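Local coordinates for caspase-1 (PDB 1M72) that cleaves proteins as a cysteine endopeptidase of the caspase family and probably acts in the activation cascade of the caspases that execute apoptosis, at the interface of chains A and B. Residues are numbered along the deposited sequence; one frame, centred on the assembly and turned at random. Chains: chain A/B, Caspase-1.

Contact 1: the interface of chains A and B. Residues chain A 20-22, 174-176, 260-261; chain B 230, 234.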
loop_
_atom_site.group_PDB
_atom_site.type_symbol
_atom_site.label_atom_id
_atom_site.label_comp_id
_atom_site.label_asym_id
_atom_site.label_seq_id
_atom_site.Cartn_x
_atom_site.Cartn_y
_atom_site.Cartn_z
ATOM N N ARG A 20 13.475 -5.425 19.577
ATOM C CA ARG A 20 12.264 -4.645 19.613
ATOM C C ARG A 20 12.253 -3.331 18.805
ATOM O O ARG A 20 11.349 -3.114 17.954
ATOM C CB ARG A 20 11.848 -4.360 21.068
ATOM C CG ARG A 20 10.522 -3.612 21.127
ATOM C CD ARG A 20 10.131 -3.138 22.486
ATOM N NE ARG A 20 9.177 -2.046 22.318
ATOM C CZ ARG A 20 7.965 -2.040 22.840
ATOM N NH1 ARG A 20 7.564 -3.067 23.576
ATOM N NH2 ARG A 20 7.136 -1.039 22.596
ATOM N N ASN A 21 13.249 -2.476 19.037
ATOM C CA ASN A 21 13.264 -1.195 18.363
ATOM C C ASN A 21 14.155 -1.002 17.155
ATOM O O ASN A 21 14.375 0.117 16.745
ATOM C CB ASN A 21 13.520 -0.110 19.395
ATOM C CG ASN A 21 12.542 -0.212 20.587
ATOM O OD1 ASN A 21 11.326 -0.419 20.417
ATOM N ND2 ASN A 21 13.072 -0.065 21.790
ATOM N N ALA A 22 14.630 -2.090 16.570
ATOM C CA ALA A 22 15.504 -2.029 15.407
ATOM C C ALA A 22 14.846 -1.355 14.221
ATOM O O ALA A 22 13.718 -1.632 13.894
ATOM C CB ALA A 22 15.950 -3.447 15.002
ATOM N N TYR A 174 8.628 -9.208 23.417
ATOM C CA TYR A 174 7.686 -8.194 22.884
ATOM C C TYR A 174 6.617 -8.741 21.927
ATOM O O TYR A 174 6.852 -9.696 21.175
ATOM C CB TYR A 174 8.415 -6.963 22.278
ATOM C CG TYR A 174 9.143 -7.193 20.978
ATOM C CD1 TYR A 174 8.503 -7.000 19.751
ATOM C CD2 TYR A 174 10.476 -7.626 20.967
ATOM C CE1 TYR A 174 9.184 -7.240 18.546
ATOM C CE2 TYR A 174 11.152 -7.859 19.789
ATOM C CZ TYR A 174 10.504 -7.669 18.579
ATOM O OH TYR A 174 11.180 -7.929 17.412
ATOM N N ARG A 175 5.426 -8.149 22.003
ATOM C CA ARG A 175 4.305 -8.570 21.165
ATOM C C ARG A 175 4.048 -7.748 19.908
ATOM O O ARG A 175 4.082 -6.519 19.949
ATOM C CB ARG A 175 3.022 -8.631 21.994
ATOM C CG ARG A 175 3.020 -9.837 22.909
ATOM C CD ARG A 175 1.944 -9.794 23.940
ATOM N NE ARG A 175 0.631 -9.565 23.362
ATOM C CZ ARG A 175 -0.041 -10.404 22.576
ATOM N NH1 ARG A 175 0.452 -11.604 22.228
ATOM N NH2 ARG A 175 -1.231 -10.014 22.143
ATOM N N ILE A 176 3.782 -8.458 18.807
ATOM C CA ILE A 176 3.474 -7.856 17.502
ATOM C C ILE A 176 2.147 -8.325 16.903
ATOM O O ILE A 176 1.661 -9.411 17.229
ATOM C CB ILE A 176 4.565 -8.154 16.458
ATOM C CG1 ILE A 176 4.503 -9.623 16.020
ATOM C CG2 ILE A 176 5.917 -7.820 17.042
ATOM C CD1 ILE A 176 5.455 -9.934 14.843
ATOM N N THR A 260 6.876 -2.949 9.425
ATOM C CA THR A 260 7.134 -2.114 10.601
ATOM C C THR A 260 8.633 -1.678 10.700
ATOM O O THR A 260 9.001 -0.868 11.565
ATOM C CB THR A 260 6.743 -2.832 11.883
ATOM O OG1 THR A 260 7.535 -4.033 12.009
ATOM C CG2 THR A 260 5.235 -3.151 11.868
ATOM N N ARG A 261 9.481 -2.231 9.824
ATOM C CA ARG A 261 10.901 -1.897 9.803
ATOM C C ARG A 261 11.336 -1.787 8.361
ATOM O O ARG A 261 10.646 -2.244 7.458
ATOM C CB ARG A 261 11.746 -2.978 10.502
ATOM C CG ARG A 261 11.288 -3.347 11.943
ATOM C CD ARG A 261 12.150 -4.472 12.542
ATOM N NE ARG A 261 11.559 -5.089 13.723
ATOM C CZ ARG A 261 11.397 -4.504 14.911
ATOM N NH1 ARG A 261 11.787 -3.262 15.141
ATOM N NH2 ARG A 261 10.801 -5.167 15.887
ATOM N N GLN B 230 5.436 0.747 13.005
ATOM C CA GLN B 230 6.189 0.142 14.081
ATOM C C GLN B 230 5.637 0.604 15.412
ATOM O O GLN B 230 5.369 -0.184 16.315
ATOM C CB GLN B 230 7.672 0.510 13.956
ATOM C CG GLN B 230 8.522 -0.264 14.914
ATOM C CD GLN B 230 10.003 0.057 14.827
ATOM O OE1 GLN B 230 10.679 -0.174 13.782
ATOM N NE2 GLN B 230 10.537 0.581 15.939
ATOM N N LEU B 234 3.962 -1.980 17.944
ATOM C CA LEU B 234 4.653 -2.311 19.200
ATOM C C LEU B 234 4.185 -1.651 20.478
ATOM O O LEU B 234 4.060 -2.322 21.499
ATOM C CB LEU B 234 6.151 -2.043 19.079
ATOM C CG LEU B 234 6.890 -2.701 17.918
ATOM C CD1 LEU B 234 8.347 -2.247 17.962
ATOM C CD2 LEU B 234 6.791 -4.202 18.006
HETATM O O HOH W 1 5.295 -4.774 21.612
HETATM O O HOH W 2 9.743 1.008 18.673
#

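Contact 2: the interface of chains A and B. Residues chain A 12-14, 132, 139, 176-178; chain B 158-159, 161.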
loop_
_atom_site.group_PDB
_atom_site.type_symbol
_atom_site.label_atom_id
_atom_site.label_comp_id
_atom_site.label_asym_id
_atom_site.label_seq_id
_atom_site.Cartn_x
_atom_site.Cartn_y
_atom_site.Cartn_z
ATOM N N ARG A 12 0.700 -16.008 21.840
ATOM C CA ARG A 12 1.433 -17.245 21.370
ATOM C C ARG A 12 2.922 -16.894 21.401
ATOM O O ARG A 12 3.251 -15.745 21.680
ATOM C CB ARG A 12 0.988 -17.648 19.924
ATOM N N VAL A 13 3.822 -17.836 21.118
ATOM C CA VAL A 13 5.238 -17.479 21.185
ATOM C C VAL A 13 6.152 -17.923 20.031
ATOM O O VAL A 13 6.173 -19.084 19.620
ATOM C CB VAL A 13 5.831 -17.928 22.556
ATOM N N ALA A 14 6.915 -16.965 19.518
ATOM C CA ALA A 14 7.838 -17.216 18.418
ATOM C C ALA A 14 9.208 -16.679 18.782
ATOM O O ALA A 14 9.353 -15.881 19.709
ATOM C CB ALA A 14 7.334 -16.537 17.132
ATOM N N ALA A 132 1.744 -14.420 11.359
ATOM C CA ALA A 132 2.615 -14.854 12.460
ATOM C C ALA A 132 2.053 -16.043 13.263
ATOM O O ALA A 132 2.805 -16.961 13.631
ATOM C CB ALA A 132 2.920 -13.652 13.406
ATOM N N ALA A 139 7.727 -15.092 11.954
ATOM C CA ALA A 139 7.269 -14.026 12.807
ATOM C C ALA A 139 8.380 -12.962 12.982
ATOM O O ALA A 139 9.563 -13.282 13.245
ATOM C CB ALA A 139 6.825 -14.590 14.149
ATOM N N ILE A 176 3.782 -8.458 18.807
ATOM C CA ILE A 176 3.474 -7.856 17.502
ATOM C C ILE A 176 2.147 -8.325 16.903
ATOM O O ILE A 176 1.661 -9.411 17.229
ATOM C CB ILE A 176 4.565 -8.154 16.458
ATOM C CG1 ILE A 176 4.503 -9.623 16.020
ATOM C CG2 ILE A 176 5.917 -7.820 17.042
ATOM C CD1 ILE A 176 5.455 -9.934 14.843
ATOM N N PRO A 177 1.548 -7.511 16.015
ATOM C CA PRO A 177 0.270 -7.917 15.399
ATOM C C PRO A 177 0.608 -9.085 14.440
ATOM O O PRO A 177 1.672 -9.075 13.807
ATOM C CB PRO A 177 -0.202 -6.643 14.644
ATOM C CG PRO A 177 0.648 -5.522 15.236
ATOM C CD PRO A 177 1.964 -6.171 15.569
ATOM N N VAL A 178 -0.260 -10.094 14.345
ATOM C CA VAL A 178 0.057 -11.216 13.459
ATOM C C VAL A 178 -0.069 -10.847 11.981
ATOM O O VAL A 178 0.401 -11.575 11.136
ATOM C CB VAL A 178 -0.797 -12.476 13.796
ATOM C CG1 VAL A 178 -0.742 -12.721 15.346
ATOM C CG2 VAL A 178 -2.261 -12.347 13.234
ATOM N N GLY B 158 -2.391 -10.789 18.084
ATOM C CA GLY B 158 -0.952 -10.613 18.204
ATOM C C GLY B 158 -0.211 -11.887 18.585
ATOM O O GLY B 158 -0.810 -12.928 18.816
ATOM N N ILE B 159 1.111 -11.812 18.644
ATOM C CA ILE B 159 1.911 -12.961 19.046
ATOM C C ILE B 159 3.096 -12.403 19.821
ATOM O O ILE B 159 3.575 -11.310 19.508
ATOM C CB ILE B 159 2.459 -13.755 17.841
ATOM C CG1 ILE B 159 3.307 -14.942 18.349
ATOM C CG2 ILE B 159 3.320 -12.837 16.968
ATOM C CD1 ILE B 159 3.792 -15.933 17.260
ATOM N N LEU B 161 7.003 -12.401 20.880
ATOM C CA LEU B 161 8.298 -12.830 20.337
ATOM C C LEU B 161 9.254 -12.896 21.538
ATOM O O LEU B 161 9.283 -11.959 22.351
ATOM C CB LEU B 161 8.827 -11.815 19.287
ATOM C CG LEU B 161 8.002 -11.523 18.006
ATOM C CD1 LEU B 161 8.842 -10.809 16.951
ATOM C CD2 LEU B 161 7.500 -12.830 17.422
#

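Contact 3: the interface of chains A and B. Residues chain A 157-161, 237; chain B 13, 173-176.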
loop_
_atom_site.group_PDB
_atom_site.type_symbol
_atom_site.label_atom_id
_atom_site.label_comp_id
_atom_site.label_asym_id
_atom_site.label_seq_id
_atom_site.Cartn_x
_atom_site.Cartn_y
_atom_site.Cartn_z
ATOM N N GLY A 157 -5.691 6.500 -19.445
ATOM C CA GLY A 157 -5.240 7.140 -20.670
ATOM C C GLY A 157 -4.063 8.060 -20.438
ATOM O O GLY A 157 -3.472 8.574 -21.386
ATOM N N GLY A 158 -3.733 8.255 -19.162
ATOM C CA GLY A 158 -2.625 9.107 -18.758
ATOM C C GLY A 158 -2.830 10.574 -19.048
ATOM O O GLY A 158 -3.852 10.955 -19.601
ATOM N N ILE A 159 -1.874 11.401 -18.624
ATOM C CA ILE A 159 -1.891 12.836 -18.906
ATOM C C ILE A 159 -0.456 13.289 -19.269
ATOM O O ILE A 159 0.520 12.699 -18.802
ATOM C CB ILE A 159 -2.403 13.650 -17.713
ATOM C CG1 ILE A 159 -2.572 15.120 -18.125
ATOM C CG2 ILE A 159 -1.420 13.537 -16.559
ATOM C CD1 ILE A 159 -3.394 15.970 -17.145
ATOM N N THR A 160 -0.338 14.326 -20.098
ATOM C CA THR A 160 0.950 14.852 -20.533
ATOM C C THR A 160 1.294 16.032 -19.665
ATOM O O THR A 160 0.453 16.918 -19.494
ATOM C CB THR A 160 0.893 15.344 -22.003
ATOM O OG1 THR A 160 0.718 14.222 -22.864
ATOM C CG2 THR A 160 2.192 16.077 -22.405
ATOM N N LEU A 161 2.498 16.010 -19.082
ATOM C CA LEU A 161 3.004 17.107 -18.249
ATOM C C LEU A 161 3.915 17.886 -19.176
ATOM O O LEU A 161 4.789 17.320 -19.836
ATOM C CB LEU A 161 3.809 16.587 -17.060
ATOM C CG LEU A 161 2.985 15.843 -16.002
ATOM C CD1 LEU A 161 3.826 15.541 -14.817
ATOM C CD2 LEU A 161 1.783 16.682 -15.631
ATOM N N GLU A 237 4.196 2.822 -22.224
ATOM C CA GLU A 237 2.971 3.370 -22.755
ATOM C C GLU A 237 2.518 2.326 -23.793
ATOM O O GLU A 237 3.330 1.848 -24.598
ATOM C CB GLU A 237 3.244 4.735 -23.391
ATOM C CG GLU A 237 2.013 5.331 -24.013
ATOM C CD GLU A 237 2.220 6.740 -24.505
ATOM O OE1 GLU A 237 2.069 7.663 -23.684
ATOM O OE2 GLU A 237 2.527 6.918 -25.713
ATOM N N VAL B 13 -1.256 19.121 -21.755
ATOM C CA VAL B 13 -2.483 18.806 -20.926
ATOM C C VAL B 13 -2.368 19.395 -19.495
ATOM O O VAL B 13 -3.306 20.044 -19.010
ATOM C CB VAL B 13 -2.746 17.264 -20.884
ATOM N N SER B 173 8.408 17.493 -22.173
ATOM C CA SER B 173 7.089 17.066 -21.758
ATOM C C SER B 173 7.169 15.564 -21.589
ATOM O O SER B 173 7.912 14.887 -22.310
ATOM C CB SER B 173 6.043 17.431 -22.825
ATOM O OG SER B 173 6.026 16.484 -23.883
ATOM N N TYR B 174 6.450 15.048 -20.602
ATOM C CA TYR B 174 6.428 13.606 -20.387
ATOM C C TYR B 174 5.030 13.240 -19.879
ATOM O O TYR B 174 4.296 14.093 -19.350
ATOM C CB TYR B 174 7.566 13.147 -19.419
ATOM C CG TYR B 174 7.498 13.727 -18.028
ATOM C CD1 TYR B 174 6.773 13.086 -17.013
ATOM C CD2 TYR B 174 8.150 14.925 -17.722
ATOM C CE1 TYR B 174 6.705 13.641 -15.713
ATOM C CE2 TYR B 174 8.100 15.483 -16.444
ATOM C CZ TYR B 174 7.381 14.842 -15.435
ATOM O OH TYR B 174 7.368 15.381 -14.153
ATOM N N ARG B 175 4.655 11.980 -20.077
ATOM C CA ARG B 175 3.334 11.495 -19.680
ATOM C C ARG B 175 3.353 10.574 -18.505
ATOM O O ARG B 175 4.241 9.728 -18.395
ATOM C CB ARG B 175 2.645 10.792 -20.851
ATOM C CG ARG B 175 2.076 11.786 -21.801
ATOM C CD ARG B 175 1.748 11.166 -23.128
ATOM N NE ARG B 175 0.940 9.966 -22.971
ATOM C CZ ARG B 175 -0.352 9.932 -22.674
ATOM N NH1 ARG B 175 -1.042 11.051 -22.488
ATOM N NH2 ARG B 175 -0.949 8.749 -22.581
ATOM N N ILE B 176 2.339 10.731 -17.647
ATOM C CA ILE B 176 2.187 9.912 -16.441
ATOM C C ILE B 176 0.778 9.343 -16.363
ATOM O O ILE B 176 -0.129 9.838 -17.031
ATOM C CB ILE B 176 2.451 10.747 -15.164
ATOM C CG1 ILE B 176 1.383 11.861 -15.040
ATOM C CG2 ILE B 176 3.879 11.325 -15.232
ATOM C CD1 ILE B 176 1.211 12.495 -13.608
#

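Contact 1: the interface of chains A and B
B:Leu234 and B:Gln230, near the end of helix 221-235, pack against strand 174-176 and two loop segments of chain A, forming one flank of the two-fold interface that joins two heterodimers into the caspase heterotetramer. B:Leu234 carries the apolar contact, with 102 Å² of its surface buried. With CG anti to the carbonyl carbon (chi1 -54°), the side chain turns its CD2 methyl to the ring of A:Tyr174 at CD1, 3.7 Å away, and to CG2 of A:Ile176 at 3.8 Å. The extended side chain of A:Arg20 runs past the leucine in the opposite direction. A water lies 2.7 Å from both B:Leu234 O and A:Arg175 O; since both can only accept, the water presumably donates to both. B:Gln230 lies across A:Arg261 at about a right angle, and as modelled a second water links its NE2 to A:Asn21 OD1. Its OE1 stands 2.9 Å from A:Thr260 O; two acceptors so placed make the amide orientation doubtful, and a flip would put the nitrogen there and turn the oxygen to the water. Behind this shell, A:Arg261 grips A:Arg20 O end-on through NH1 (2.9 Å) and NH2, both above one face of the carbonyl plane. NH1 also reaches a lone pair of A:Ala22 O at 2.8 Å, bracing the loop against which the helix rests. The patch thus seats a helix of one heterodimer on the other and contributes to holding the tetramer together.

Contact 2: the interface of chains A and B
Backbone pairing between A:Ile176 and B:Ile159 is the core of this patch, an antiparallel bridge across the two chains. A:Ile176 N donates to B:Ile159 O at 2.9 Å, and B:Ile159 N returns a bond to A:Ile176 O at 2.8 Å. The two isoleucine side chains emerge side by side, pointing the same way. B:Ile159 has CG1 anti to its backbone N (chi1 179°), which sends its two branches to different neighbours: CG2 meets CG1 of A:Ile176 and the CB methyl of A:Ala132, while CD1 reaches CB of A:Ala14 at 3.6 Å. That same alanine methyl also touches CD2 of B:Leu161, which rests against A:Ala139 CB at 3.8 Å. Three alanine methyls of chain A therefore line the surface met by the two larger side chains. Strand 159-162 of chain B lies between strand 174-176 and strand 13-15 of chain A, the latter paired in parallel through A:Ala14 and B:Leu161. The result is a mixed sheet built from both copies, with the B strand in its middle, which helps tie the two heterodimers together. Further out along the N-terminal segment, A:Arg12 is poorly ordered and its side chain incomplete, so little rests on its contact. At the other end, A:Val178, its CG1 anti to the carbonyl carbon (chi1 -48°), places that methyl against the glycine peptide, 3.4 Å from B:Gly158 C.

Contact 3: the interface of chains A and B
B:Arg175, A:Thr160 and A:Leu161 bury 78, 64 and 54 Å² in an antiparallel pairing of strand 159-162 of chain A with strand 173-176 of chain B, which crosses between the two heterodimers of the tetramer. B:Arg175 carries the charged part. Its chain, bent at chi3 (51°), passes obliquely over A:Thr160 and brings the guanidinium between two acceptors that lie at its edge, in plane. NE forms a salt bridge with the carboxylate OE1 of A:Glu237 at 2.7 Å. NH2 donates to A:Gly157 O at 2.8 Å, tilted from that carbonyl's plane. The NH2 contact to OE1 is weak, and the carboxylate and guanidinium planes are 63° apart, unlike a flat two-pronged pair. A:Glu237 reaches in as an extended chain from just beyond helix 221-235. A:Thr160 pairs with B:Arg175 in register, its CA 3.5 Å from the arginine CG. The backbone of A:Leu161 is held by B:Tyr174 through N to O at 2.6 Å and by the return bond from the tyrosine N. Its side chain lies over one ring face, with CB 4.2 Å above the ring plane near its centre, and its CD1 methyl is 3.6 Å from B:Tyr174 CE1.

Contacts 1 and 2 are neighbours, their C-alpha centres about 11 Å apart, and share A:Ile176: strand 174-176 meets the partner's helix 221-235 in contact 1 and its strand 159-162 in contact 2. The centre of contact 3 lies about 41 Å from that of contact 1 and 45 Å from that of contact 2, at the opposite end of the interface, where the chains exchange roles; its strand pairing is largely the two-fold twin of that in contact 2. The centres of the contacts lie about 21 to 33 Å from A:Cys150, which suggests a role in assembly, at both ends of the interface, rather than in the catalytic centre of chain A.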